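Local coordinates for methionine gamma-lyase (Trichomonas vaginalis, PDB 1PFF), which belongs to the Cys/Met metabolism family of pyridoxal-phosphate-dependent enzymes and has the aminotransferase-like fold of that clan, at residues A[119-122]-A[128-131]; A[5-10]-A[155-160]; A[253-258]-A[281-286]; A[209-214]-A[226-231]; A[57-60]-A[64-67]. All blocks are in the same frame, centred on the assembly; numbering follows the deposited sequence.

Contact 1 of 5, residues A[119-122]-A[128-131]; sequences VDNT and LTNP. With EDO (1,2-ethanediol), chain R.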
# COMPACT_ATOMS: atom_id res chain seq x y z
N VAL A 119 13.94 -11.68 26.53
CA VAL A 119 15.16 -11.33 25.80
C VAL A 119 14.81 -10.60 24.51
O VAL A 119 13.93 -11.04 23.75
CB VAL A 119 16.04 -12.58 25.52
CG1 VAL A 119 17.20 -12.28 24.54
CG2 VAL A 119 16.60 -13.12 26.83
N ASP A 120 15.49 -9.49 24.29
CA ASP A 120 15.41 -8.75 23.05
C ASP A 120 16.43 -9.38 22.10
O ASP A 120 17.64 -9.28 22.32
CB ASP A 120 15.69 -7.26 23.31
CG ASP A 120 15.71 -6.41 22.04
OD1 ASP A 120 15.77 -5.17 22.17
OD2 ASP A 120 15.67 -6.89 20.88
N ASN A 121 15.92 -10.07 21.09
CA ASN A 121 16.73 -10.83 20.12
C ASN A 121 16.86 -10.08 18.79
O ASN A 121 17.16 -10.69 17.76
CB ASN A 121 16.09 -12.20 19.89
CG ASN A 121 17.03 -13.21 19.26
OD1 ASN A 121 18.23 -13.28 19.60
ND2 ASN A 121 16.49 -14.03 18.36
N THR A 122 16.66 -8.77 18.82
CA THR A 122 16.69 -7.96 17.61
C THR A 122 17.98 -8.13 16.81
O THR A 122 17.95 -8.43 15.63
CB THR A 122 16.48 -6.48 17.96
OG1 THR A 122 15.15 -6.29 18.48
CG2 THR A 122 16.53 -5.61 16.72
N LEU A 128 20.17 -16.41 13.98
CA LEU A 128 21.43 -16.66 14.67
C LEU A 128 21.29 -17.19 16.10
O LEU A 128 22.14 -17.97 16.55
CB LEU A 128 22.29 -15.40 14.67
CG LEU A 128 22.65 -14.82 13.30
CD1 LEU A 128 23.64 -13.66 13.47
CD2 LEU A 128 23.18 -15.87 12.32
N THR A 129 20.24 -16.76 16.79
CA THR A 129 19.98 -17.18 18.17
C THR A 129 18.49 -17.46 18.35
O THR A 129 17.65 -16.70 17.87
CB THR A 129 20.44 -16.07 19.16
OG1 THR A 129 21.86 -15.92 19.04
CG2 THR A 129 20.24 -16.49 20.64
N ASN A 130 18.18 -18.55 19.05
CA ASN A 130 16.80 -18.83 19.44
C ASN A 130 16.69 -18.93 20.95
O ASN A 130 16.77 -20.03 21.50
CB ASN A 130 16.31 -20.12 18.76
CG ASN A 130 16.41 -20.03 17.24
OD1 ASN A 130 17.11 -20.83 16.60
ND2 ASN A 130 15.73 -19.04 16.67
N PRO A 131 16.52 -17.79 21.63
CA PRO A 131 16.55 -17.77 23.10
C PRO A 131 15.53 -18.71 23.75
O PRO A 131 15.80 -19.22 24.84
CB PRO A 131 16.26 -16.30 23.46
CG PRO A 131 16.69 -15.53 22.21
CD PRO A 131 16.29 -16.44 21.07
C1 EDO R . 15.81 -2.18 19.75
O1 EDO R . 16.31 -1.08 19.00
C2 EDO R . 14.33 -1.96 20.07
O2 EDO R . 13.82 -3.10 20.74
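Thr129 gives Asn121 its polar partner within this contact. Asn121 ND2 donates to Thr129 O over 3.0 Å, with an N-H...O angle of 148°. The bond is not an ideal one. The donor stands 39° above the carbonyl plane, and the acceptor is tilted from the plane of the Asn121 amide. The amide is sent across the gap because CG of Asn121 lies anti to its backbone N (chi1 -162°). Asn121 OD1, the other end of the amide, lies 3.6 Å from Thr129 CB. ND2 is also held by Glu11 OE1, so this buried nitrogen has two acceptors. The hydroxyl of Thr129 turns elsewhere and bonds to Gln240 O.

The segment 119-122 takes in the end of strand 116-120, a parallel strand inside the mixed seven-stranded sheet of the large domain, and the first two residues after it. Here the chain leaves the sheet through an Asx turn, in which Asp120 OD2 accepts from Thr122 N at 3.0 Å. The hydroxyl of Thr122 bonds to the same oxygen, so two donors hold OD2. The other carboxylate oxygen, Asp120 OD1, takes a bond from O2 of 1,2-ethanediol (chain R) at 3.2 Å. The chain then runs through helix 125-128 and comes back alongside.

Asn130 is turned away from the strand at CB, and its ND2 bonds to Pro126 O and Glu11 OE2. Pro131 completes the contact with its ring. Its CD lies 3.6 Å from Asn121 ND2. Pro131 CG meets Val119 CG1 at 4.0 Å, a buried apolar touch beside Val139 of strand 138-142.

Contact 2 of 5, residues A[5-10]-A[155-160]; sequences GKIAKL and AGLVCS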
# COMPACT_ATOMS: atom_id res chain seq x y z
N GLY A 5 2.53 -16.54 12.43
CA GLY A 5 2.88 -17.93 12.23
C GLY A 5 4.30 -18.18 11.73
O GLY A 5 4.98 -19.11 12.18
N LYS A 6 4.76 -17.34 10.79
CA LYS A 6 6.10 -17.49 10.22
C LYS A 6 7.20 -17.17 11.23
O LYS A 6 8.20 -17.88 11.34
CB LYS A 6 6.26 -16.65 8.95
CG LYS A 6 5.60 -17.29 7.72
CD LYS A 6 5.92 -16.56 6.42
CE LYS A 6 4.84 -16.84 5.36
NZ LYS A 6 5.42 -17.10 4.00
N ILE A 7 7.01 -16.09 11.98
CA ILE A 7 7.98 -15.71 13.00
C ILE A 7 8.02 -16.74 14.14
O ILE A 7 9.08 -17.06 14.67
CB ILE A 7 7.68 -14.27 13.53
CG1 ILE A 7 7.75 -13.24 12.38
CG2 ILE A 7 8.60 -13.90 14.68
CD1 ILE A 7 9.07 -13.18 11.61
N ALA A 8 6.85 -17.25 14.52
CA ALA A 8 6.78 -18.30 15.54
C ALA A 8 7.58 -19.54 15.14
O ALA A 8 8.28 -20.12 15.96
CB ALA A 8 5.33 -18.64 15.85
N LYS A 9 7.49 -19.94 13.87
CA LYS A 9 8.28 -21.05 13.36
C LYS A 9 9.78 -20.74 13.41
O LYS A 9 10.59 -21.61 13.74
CB LYS A 9 7.85 -21.44 11.93
CG LYS A 9 6.49 -22.12 11.84
CD LYS A 9 6.20 -22.59 10.40
CE LYS A 9 4.80 -23.19 10.26
NZ LYS A 9 4.80 -24.32 9.27
N LEU A 10 10.15 -19.51 13.08
CA LEU A 10 11.55 -19.09 13.10
C LEU A 10 12.15 -19.12 14.51
O LEU A 10 13.31 -19.45 14.67
CB LEU A 10 11.70 -17.68 12.51
CG LEU A 10 11.68 -17.63 10.99
CD1 LEU A 10 11.36 -16.23 10.53
CD2 LEU A 10 13.03 -18.08 10.43
N ALA A 155 7.94 -1.80 13.24
CA ALA A 155 7.15 -2.95 13.67
C ALA A 155 7.92 -3.71 14.73
O ALA A 155 9.15 -3.63 14.80
CB ALA A 155 6.85 -3.87 12.49
N GLY A 156 7.19 -4.47 15.55
CA GLY A 156 7.80 -5.30 16.57
C GLY A 156 7.16 -6.67 16.57
O GLY A 156 6.13 -6.89 15.93
N LEU A 157 7.78 -7.60 17.29
CA LEU A 157 7.27 -8.96 17.38
C LEU A 157 7.49 -9.50 18.78
O LEU A 157 8.53 -9.22 19.38
CB LEU A 157 7.97 -9.87 16.36
CG LEU A 157 7.81 -9.50 14.88
CD1 LEU A 157 8.93 -10.12 14.10
CD2 LEU A 157 6.47 -9.95 14.35
N VAL A 158 6.51 -10.23 19.31
CA VAL A 158 6.63 -10.93 20.58
C VAL A 158 6.36 -12.42 20.36
O VAL A 158 5.31 -12.78 19.81
CB VAL A 158 5.60 -10.41 21.64
CG1 VAL A 158 5.82 -11.06 22.99
CG2 VAL A 158 5.67 -8.91 21.79
N CYS A 159 7.28 -13.29 20.79
CA CYS A 159 7.13 -14.73 20.64
C CYS A 159 7.18 -15.43 21.98
O CYS A 159 8.08 -15.18 22.78
CB CYS A 159 8.25 -15.29 19.77
SG CYS A 159 8.35 -14.49 18.16
N SER A 160 6.22 -16.33 22.22
CA SER A 160 6.13 -17.03 23.50
C SER A 160 5.13 -18.19 23.41
O SER A 160 4.68 -18.54 22.31
CB SER A 160 5.72 -16.04 24.62
OG SER A 160 5.95 -16.58 25.91
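Ile7 meets Leu157 and Cys159 with no flat group on either side: no ring, amide or carboxylate takes part, so the contact has no faces or edges to assign. It is made of methyl and methylene groups and one sulfur. The ends of Ile7 and Leu157 meet head-on. Leu157 CD1 sits against two branches of the isoleucine, 3.8 Å from Ile7 CG1 and 3.8 Å from Ile7 CG2. The end of the chain adds a third touch, with Ile7 CD1 3.9 Å from Leu157 CD1. The second methyl, Leu157 CD2, is 4.0 Å from Ile7 CG1.

The sulfur of Cys159 shares the CG2 methyl with Leu157 CD1. Cys159 SG is 3.5 Å from Ile7 CG2, the closest approach of the contact. Cys159 points toward the helix at CB, as Leu157 does. Val158, between the two, points away, as alternation along a strand requires. All three touching residues are buried. Cys16 of strand 15-19 touches all of them, and Thr193 of helix 183-216 also packs on Ile7.

Helix 2-11 thus lies against one face of the large-domain sheet near its edge. Strand 156-160 runs there between strands 15-19 and 138-142, antiparallel to both. A single antiparallel strand next to the edge of an otherwise parallel seven-stranded sheet is characteristic of the large domain of fold-type I pyridoxal-phosphate enzymes.

Contact 3 of 5, residues A[253-258]-A[281-286]; sequences DGLEKA and IQHPAS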
# COMPACT_ATOMS: atom_id res chain seq x y z
N ASP A 253 40.96 7.41 18.81
CA ASP A 253 41.52 8.28 19.83
C ASP A 253 40.77 9.60 19.89
O ASP A 253 41.25 10.62 19.40
CB ASP A 253 43.00 8.49 19.53
CG ASP A 253 43.75 9.04 20.71
OD1 ASP A 253 43.17 9.17 21.81
OD2 ASP A 253 44.95 9.38 20.61
N GLY A 254 39.58 9.59 20.51
CA GLY A 254 38.86 10.83 20.78
C GLY A 254 37.74 11.21 19.82
O GLY A 254 37.68 10.74 18.68
N LEU A 255 36.86 12.09 20.29
CA LEU A 255 35.67 12.51 19.53
C LEU A 255 36.01 13.16 18.19
O LEU A 255 35.36 12.88 17.17
CB LEU A 255 34.83 13.47 20.37
CG LEU A 255 33.51 13.95 19.77
CD1 LEU A 255 32.45 14.11 20.86
CD2 LEU A 255 33.70 15.26 18.99
N GLU A 256 37.02 14.03 18.20
CA GLU A 256 37.40 14.77 17.00
C GLU A 256 37.90 13.84 15.90
O GLU A 256 37.61 14.06 14.72
CB GLU A 256 38.43 15.84 17.36
CG GLU A 256 37.81 17.06 18.06
CD GLU A 256 37.44 16.81 19.52
OE1 GLU A 256 37.99 15.86 20.13
OE2 GLU A 256 36.61 17.57 20.05
N LYS A 257 38.63 12.80 16.29
CA LYS A 257 39.08 11.77 15.34
C LYS A 257 37.91 10.97 14.76
O LYS A 257 37.89 10.67 13.56
CB LYS A 257 40.09 10.83 16.01
CG LYS A 257 41.46 11.47 16.22
CD LYS A 257 42.57 10.42 16.35
CE LYS A 257 43.88 11.02 16.84
NZ LYS A 257 44.40 12.09 15.93
N ALA A 258 36.92 10.65 15.60
CA ALA A 258 35.70 10.00 15.14
C ALA A 258 34.97 10.84 14.09
O ALA A 258 34.57 10.32 13.06
CB ALA A 258 34.78 9.67 16.32
N ILE A 281 26.71 3.82 9.83
CA ILE A 281 27.69 4.16 10.86
C ILE A 281 27.25 5.41 11.61
O ILE A 281 26.54 6.26 11.06
CB ILE A 281 29.11 4.32 10.21
CG1 ILE A 281 30.23 4.29 11.26
CG2 ILE A 281 29.19 5.60 9.34
CD1 ILE A 281 31.60 3.93 10.67
N GLN A 282 27.65 5.50 12.87
CA GLN A 282 27.31 6.64 13.71
C GLN A 282 28.30 6.79 14.85
O GLN A 282 28.99 5.84 15.23
CB GLN A 282 25.89 6.51 14.27
CG GLN A 282 25.72 5.36 15.24
CD GLN A 282 24.34 5.30 15.87
OE1 GLN A 282 23.35 5.73 15.26
NE2 GLN A 282 24.27 4.76 17.08
N HIS A 283 28.33 8.00 15.40
CA HIS A 283 29.08 8.30 16.61
C HIS A 283 28.02 8.75 17.59
O HIS A 283 27.54 9.88 17.51
CB HIS A 283 30.08 9.42 16.33
CG HIS A 283 30.78 9.93 17.55
ND1 HIS A 283 31.86 9.29 18.12
CD2 HIS A 283 30.55 11.03 18.31
CE1 HIS A 283 32.26 9.97 19.18
NE2 HIS A 283 31.49 11.02 19.32
N PRO A 284 27.60 7.83 18.47
CA PRO A 284 26.45 8.08 19.35
C PRO A 284 26.56 9.35 20.21
O PRO A 284 25.57 10.07 20.29
CB PRO A 284 26.42 6.83 20.25
CG PRO A 284 27.10 5.77 19.43
CD PRO A 284 28.16 6.48 18.65
N ALA A 285 27.71 9.61 20.81
CA ALA A 285 27.85 10.74 21.73
C ALA A 285 27.59 12.11 21.09
O ALA A 285 27.26 13.08 21.79
CB ALA A 285 29.21 10.72 22.41
N SER A 286 27.75 12.19 19.78
CA SER A 286 27.48 13.43 19.05
C SER A 286 26.22 13.35 18.18
O SER A 286 25.61 14.38 17.89
CB SER A 286 28.68 13.83 18.18
OG SER A 286 28.80 12.97 17.06
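His283 receives Leu255 and Ala258 from the start of helix 255-263. The contact belongs to the smaller C-terminal alpha/beta domain, where this helix packs beside the end of strand 280-282 in a mixed sheet.

The packing across the gap is all van der Waals. Leu255 brings its CG and CD1 to the imidazole, with CD1 at the ring edge and near its plane. Leu255 lies across His283, roughly perpendicular to it. It reaches the ring because its CG is anti to the backbone N (chi1 -177°). Ala258, one turn further on, sets its methyl obliquely to the same ring, with Ala258 CB 4.2 Å from His283 CG. The two backbones come near here, 7.0 Å between Ala258 CA and His283 CA. Leu262 also touches His283, and Ile307 of strand 306-310 lies on Ala258.

Each helix start has its own backbone bond. Gly254 is the N-cap residue of helix 255-263, with a positive phi (99°) at which a CB would jam against the preceding carbonyl O. Ala258 N bonds to Gly254 O at 3.2 Å. His283 is likewise the N-cap of the short helix 284-287, where Ser286 N donates to His283 O over 3.2 Å.

Contact 4 of 5, residues A[209-214]-A[226-231]; sequences KVAEFL and PGLPDH. With EDO (1,2-ethanediol), chain I.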
# COMPACT_ATOMS: atom_id res chain seq x y z
N LYS A 209 34.71 -10.29 8.86
CA LYS A 209 35.82 -9.79 8.04
C LYS A 209 36.16 -8.34 8.35
O LYS A 209 37.34 -8.00 8.50
CB LYS A 209 35.52 -9.97 6.55
CG LYS A 209 35.39 -11.42 6.11
CD LYS A 209 36.74 -12.09 5.96
CE LYS A 209 36.79 -12.98 4.73
NZ LYS A 209 37.96 -12.63 3.86
N VAL A 210 35.13 -7.49 8.44
CA VAL A 210 35.30 -6.08 8.80
C VAL A 210 35.93 -5.96 10.21
O VAL A 210 36.87 -5.20 10.41
CB VAL A 210 33.96 -5.31 8.70
CG1 VAL A 210 34.09 -3.88 9.23
CG2 VAL A 210 33.46 -5.28 7.24
N ALA A 211 35.41 -6.73 11.16
CA ALA A 211 35.92 -6.70 12.53
C ALA A 211 37.41 -7.04 12.56
O ALA A 211 38.19 -6.38 13.25
CB ALA A 211 35.11 -7.65 13.43
N GLU A 212 37.82 -8.05 11.80
CA GLU A 212 39.23 -8.44 11.75
C GLU A 212 40.10 -7.36 11.10
O GLU A 212 41.22 -7.09 11.57
CB GLU A 212 39.39 -9.79 11.07
CG GLU A 212 38.84 -10.93 11.93
CD GLU A 212 38.81 -12.27 11.22
OE1 GLU A 212 38.55 -13.29 11.91
OE2 GLU A 212 39.05 -12.31 10.00
N PHE A 213 39.57 -6.72 10.06
CA PHE A 213 40.28 -5.61 9.41
C PHE A 213 40.49 -4.47 10.41
O PHE A 213 41.59 -3.91 10.52
CB PHE A 213 39.53 -5.12 8.16
CG PHE A 213 39.72 -3.65 7.88
CD1 PHE A 213 40.90 -3.18 7.30
CD2 PHE A 213 38.74 -2.73 8.24
CE1 PHE A 213 41.10 -1.82 7.06
CE2 PHE A 213 38.93 -1.36 8.01
CZ PHE A 213 40.11 -0.91 7.42
N LEU A 214 39.43 -4.14 11.16
CA LEU A 214 39.47 -3.02 12.11
C LEU A 214 40.42 -3.33 13.26
O LEU A 214 41.15 -2.45 13.73
CB LEU A 214 38.07 -2.71 12.64
CG LEU A 214 37.01 -2.14 11.68
CD1 LEU A 214 35.63 -2.28 12.32
CD2 LEU A 214 37.31 -0.70 11.33
N PRO A 226 31.54 -9.69 18.95
CA PRO A 226 31.47 -11.03 19.57
C PRO A 226 32.31 -12.12 18.89
O PRO A 226 32.75 -13.04 19.58
CB PRO A 226 29.98 -11.37 19.52
CG PRO A 226 29.31 -10.03 19.57
CD PRO A 226 30.19 -9.14 18.71
N GLY A 227 32.54 -12.01 17.59
CA GLY A 227 33.34 -12.97 16.85
C GLY A 227 34.84 -12.90 17.04
O GLY A 227 35.56 -13.80 16.61
N LEU A 228 35.33 -11.85 17.67
CA LEU A 228 36.77 -11.73 17.97
C LEU A 228 37.11 -12.50 19.25
O LEU A 228 36.43 -12.33 20.26
CB LEU A 228 37.20 -10.27 18.11
CG LEU A 228 37.07 -9.37 16.88
CD1 LEU A 228 37.45 -7.95 17.25
CD2 LEU A 228 37.91 -9.87 15.68
N PRO A 229 38.13 -13.35 19.19
CA PRO A 229 38.59 -14.07 20.39
C PRO A 229 38.99 -13.13 21.55
O PRO A 229 38.93 -13.57 22.69
CB PRO A 229 39.78 -14.88 19.88
CG PRO A 229 39.47 -15.07 18.40
CD PRO A 229 38.87 -13.77 17.98
N ASP A 230 39.34 -11.89 21.24
CA ASP A 230 39.65 -10.86 22.26
C ASP A 230 38.43 -10.25 22.95
O ASP A 230 38.59 -9.52 23.94
CB ASP A 230 40.45 -9.72 21.62
CG ASP A 230 41.94 -10.01 21.56
OD1 ASP A 230 42.39 -11.03 22.13
OD2 ASP A 230 42.74 -9.26 20.97
N HIS A 231 37.24 -10.50 22.41
CA HIS A 231 35.99 -10.06 23.03
C HIS A 231 35.66 -11.00 24.20
O HIS A 231 35.62 -12.21 24.02
CB HIS A 231 34.86 -10.08 21.98
CG HIS A 231 33.63 -9.33 22.38
ND1 HIS A 231 33.46 -7.99 22.14
CD2 HIS A 231 32.48 -9.76 22.96
CE1 HIS A 231 32.27 -7.61 22.58
NE2 HIS A 231 31.66 -8.66 23.07
C1 EDO I . 44.16 -2.04 15.86
O1 EDO I . 45.29 -1.36 16.37
C2 EDO I . 43.11 -2.10 16.95
O2 EDO I . 41.85 -2.51 16.45
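Leu228 rests one methyl, CD2, on the helix at Ala211 and Glu212. This is the close part of the contact. Leu228 CD2 is 4.0 Å from Glu212 CG and 4.2 Å from Ala211 CB. The side chains of Glu212 and Leu228 run antiparallel past one another. The methyl meets the aliphatic root of the acid, while the carboxylate reaches Gln208. Glu212 CG lies beside its backbone N (chi1 -70°), and the rest of the chain runs out extended. Ala211 is buried and also touches Tyr225.

The other side faces solvent. Glu212 is exposed, and its OE1 bonds to Gln208 NE2 one turn back. Pro229 and Asp230 are exposed too. They form the corner of a type I beta turn from Leu228 to His231, closed by His231 N to Leu228 O at 2.9 Å. Within the loop Pro226 N lies 4.0 Å above the plane of the His231 ring, over its centre. His231 NE2 in turn bonds to Leu97 O.

The helix is 183-216, near its C-terminal end. It also packs on strand 247-251, through Val210, Ala211 and Leu214, and on helix 316-328, through Phe213 and Leu214 among others. The loop runs from strand 223-224 to helix 234-240, beside the five-stranded sheet that holds strands 223-224 and 247-251.

Contact 5 of 5, residues A[57-60]-A[64-67]; sequences QLRK and EVDF. With EDO (1,2-ethanediol), chain O; EDO (1,2-ethanediol), chain C.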
# COMPACT_ATOMS: atom_id res chain seq x y z
N GLN A 57 9.30 5.21 33.75
CA GLN A 57 7.88 4.87 33.64
C GLN A 57 7.39 3.76 34.58
O GLN A 57 6.40 3.95 35.31
CB GLN A 57 7.50 4.58 32.18
CG GLN A 57 7.94 5.67 31.20
CD GLN A 57 7.32 7.04 31.48
OE1 GLN A 57 6.33 7.15 32.20
NE2 GLN A 57 7.91 8.09 30.90
N LEU A 58 8.06 2.62 34.58
CA LEU A 58 7.71 1.55 35.50
C LEU A 58 7.77 2.04 36.95
O LEU A 58 6.84 1.82 37.73
CB LEU A 58 8.60 0.32 35.28
CG LEU A 58 8.45 -0.46 33.96
CD1 LEU A 58 9.33 -1.70 33.98
CD2 LEU A 58 7.00 -0.84 33.68
N ARG A 59 8.85 2.74 37.29
CA ARG A 59 9.07 3.23 38.66
C ARG A 59 8.00 4.19 39.16
O ARG A 59 7.68 4.16 40.35
CB ARG A 59 10.45 3.89 38.78
CG ARG A 59 11.61 2.91 38.85
CD ARG A 59 12.95 3.57 39.16
NE ARG A 59 14.00 2.60 39.43
CZ ARG A 59 15.29 2.79 39.16
NH1 ARG A 59 15.71 3.92 38.61
NH2 ARG A 59 16.16 1.84 39.46
N LYS A 60 7.45 5.04 38.29
CA LYS A 60 6.43 5.99 38.71
C LYS A 60 5.07 5.31 38.94
O LYS A 60 4.20 5.88 39.58
CB LYS A 60 6.30 7.18 37.75
CG LYS A 60 5.57 6.87 36.45
CD LYS A 60 5.38 8.11 35.57
CE LYS A 60 4.34 7.79 34.51
NZ LYS A 60 4.15 8.84 33.50
N GLU A 64 9.41 -1.72 41.32
CA GLU A 64 10.81 -1.58 41.71
C GLU A 64 11.65 -2.16 40.59
O GLU A 64 11.32 -3.21 40.03
CB GLU A 64 11.08 -2.32 43.03
CG GLU A 64 10.00 -2.06 44.08
CD GLU A 64 10.19 -2.85 45.36
OE1 GLU A 64 10.84 -3.91 45.35
OE2 GLU A 64 9.66 -2.39 46.39
N VAL A 65 12.73 -1.45 40.23
CA VAL A 65 13.59 -1.88 39.13
C VAL A 65 15.04 -1.83 39.59
O VAL A 65 15.49 -0.84 40.16
CB VAL A 65 13.42 -0.95 37.88
CG1 VAL A 65 14.35 -1.37 36.73
CG2 VAL A 65 11.97 -0.94 37.42
N ASP A 66 15.77 -2.92 39.37
CA ASP A 66 17.21 -2.89 39.53
C ASP A 66 17.85 -2.98 38.15
O ASP A 66 17.47 -3.84 37.36
CB ASP A 66 17.66 -4.08 40.37
CG ASP A 66 17.43 -3.86 41.86
OD1 ASP A 66 17.97 -2.88 42.41
OD2 ASP A 66 16.72 -4.61 42.54
N PHE A 67 18.81 -2.10 37.86
CA PHE A 67 19.67 -2.27 36.68
C PHE A 67 20.99 -2.88 37.11
O PHE A 67 21.70 -2.32 37.96
CB PHE A 67 19.94 -0.94 35.97
CG PHE A 67 18.71 -0.28 35.42
CD1 PHE A 67 18.08 0.75 36.14
CD2 PHE A 67 18.17 -0.67 34.20
CE1 PHE A 67 16.94 1.37 35.64
CE2 PHE A 67 17.02 -0.05 33.68
CZ PHE A 67 16.41 0.98 34.41
C1 EDO O . 14.55 1.05 43.70
O1 EDO O . 15.19 -0.21 43.56
C2 EDO O . 13.14 1.01 43.11
O2 EDO O . 13.21 1.16 41.70
C1 EDO C . 5.59 -4.32 48.45
O1 EDO C . 5.93 -4.94 47.21
C2 EDO C . 6.78 -3.52 48.99
O2 EDO C . 8.00 -4.11 48.57
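Val65 O is gripped by Arg59 and, weakly, by both hydroxyls of a 1,2-ethanediol (chain O). Arg59 NH2 donates to Val65 O at 2.8 Å, with an N-H...O angle of 161°. The oxygen lies at the guanidinium edge, in its plane, but the donor stands 40° above the carbonyl plane. The same diol, probably from the crystallisation liquor, bridges the two segments. Its O2 accepts from Arg59 NE at 2.8 Å and from Val65 N at 3.0 Å, the latter almost straight.

Arg59 is extended from CG to NE and passes Val65 nearly at right angles. Phe67 CE1 sits over one face of the guanidinium, 3.9 Å from Arg59 NH2, with the two planes 85° apart. Val65 CG1 covers part of one face of the Phe67 ring, and that ring also stacks with His51. Nearer the backbone, Leu58 CB lies 4.2 Å from Val65 CG2, and Leu40 touches both residues.

Gln57 and Lys60 turn to a second subunit. Gln57 NE2 bonds to Gln171 OE1 of that subunit, and Lys60 NZ bonds to its Trp31 O.

Helix 48-60 and strand 64-68 are the last two elements of a beta-alpha-beta crossover from strand 39-43, at one edge of the large-domain sheet within this chain.

Overall arrangement
Contacts 1, 2 and 5 share the seven-stranded sheet of the large domain. Contact 2 lies toward the 15-19 edge, contact 5 at the 64-68 edge, and contact 1 between them at strand 116-120. The centres of contacts 1 and 2 are about 11 Å apart and the two touch, through Asn130 ND2 and Leu10 O. The centres of contacts 2 and 5 are about 27 Å apart. Along the chain, contact 2 encloses contact 5 and then contact 1, so the N-terminal helix meets a strand about 145 residues later. Contacts 4 and 3 follow in series near the C-terminal sheet, with centres about 20 Å apart. Contacts 2 and 3 lie on opposite sides of the chain's centre, consistent with a large domain and a smaller C-terminal one.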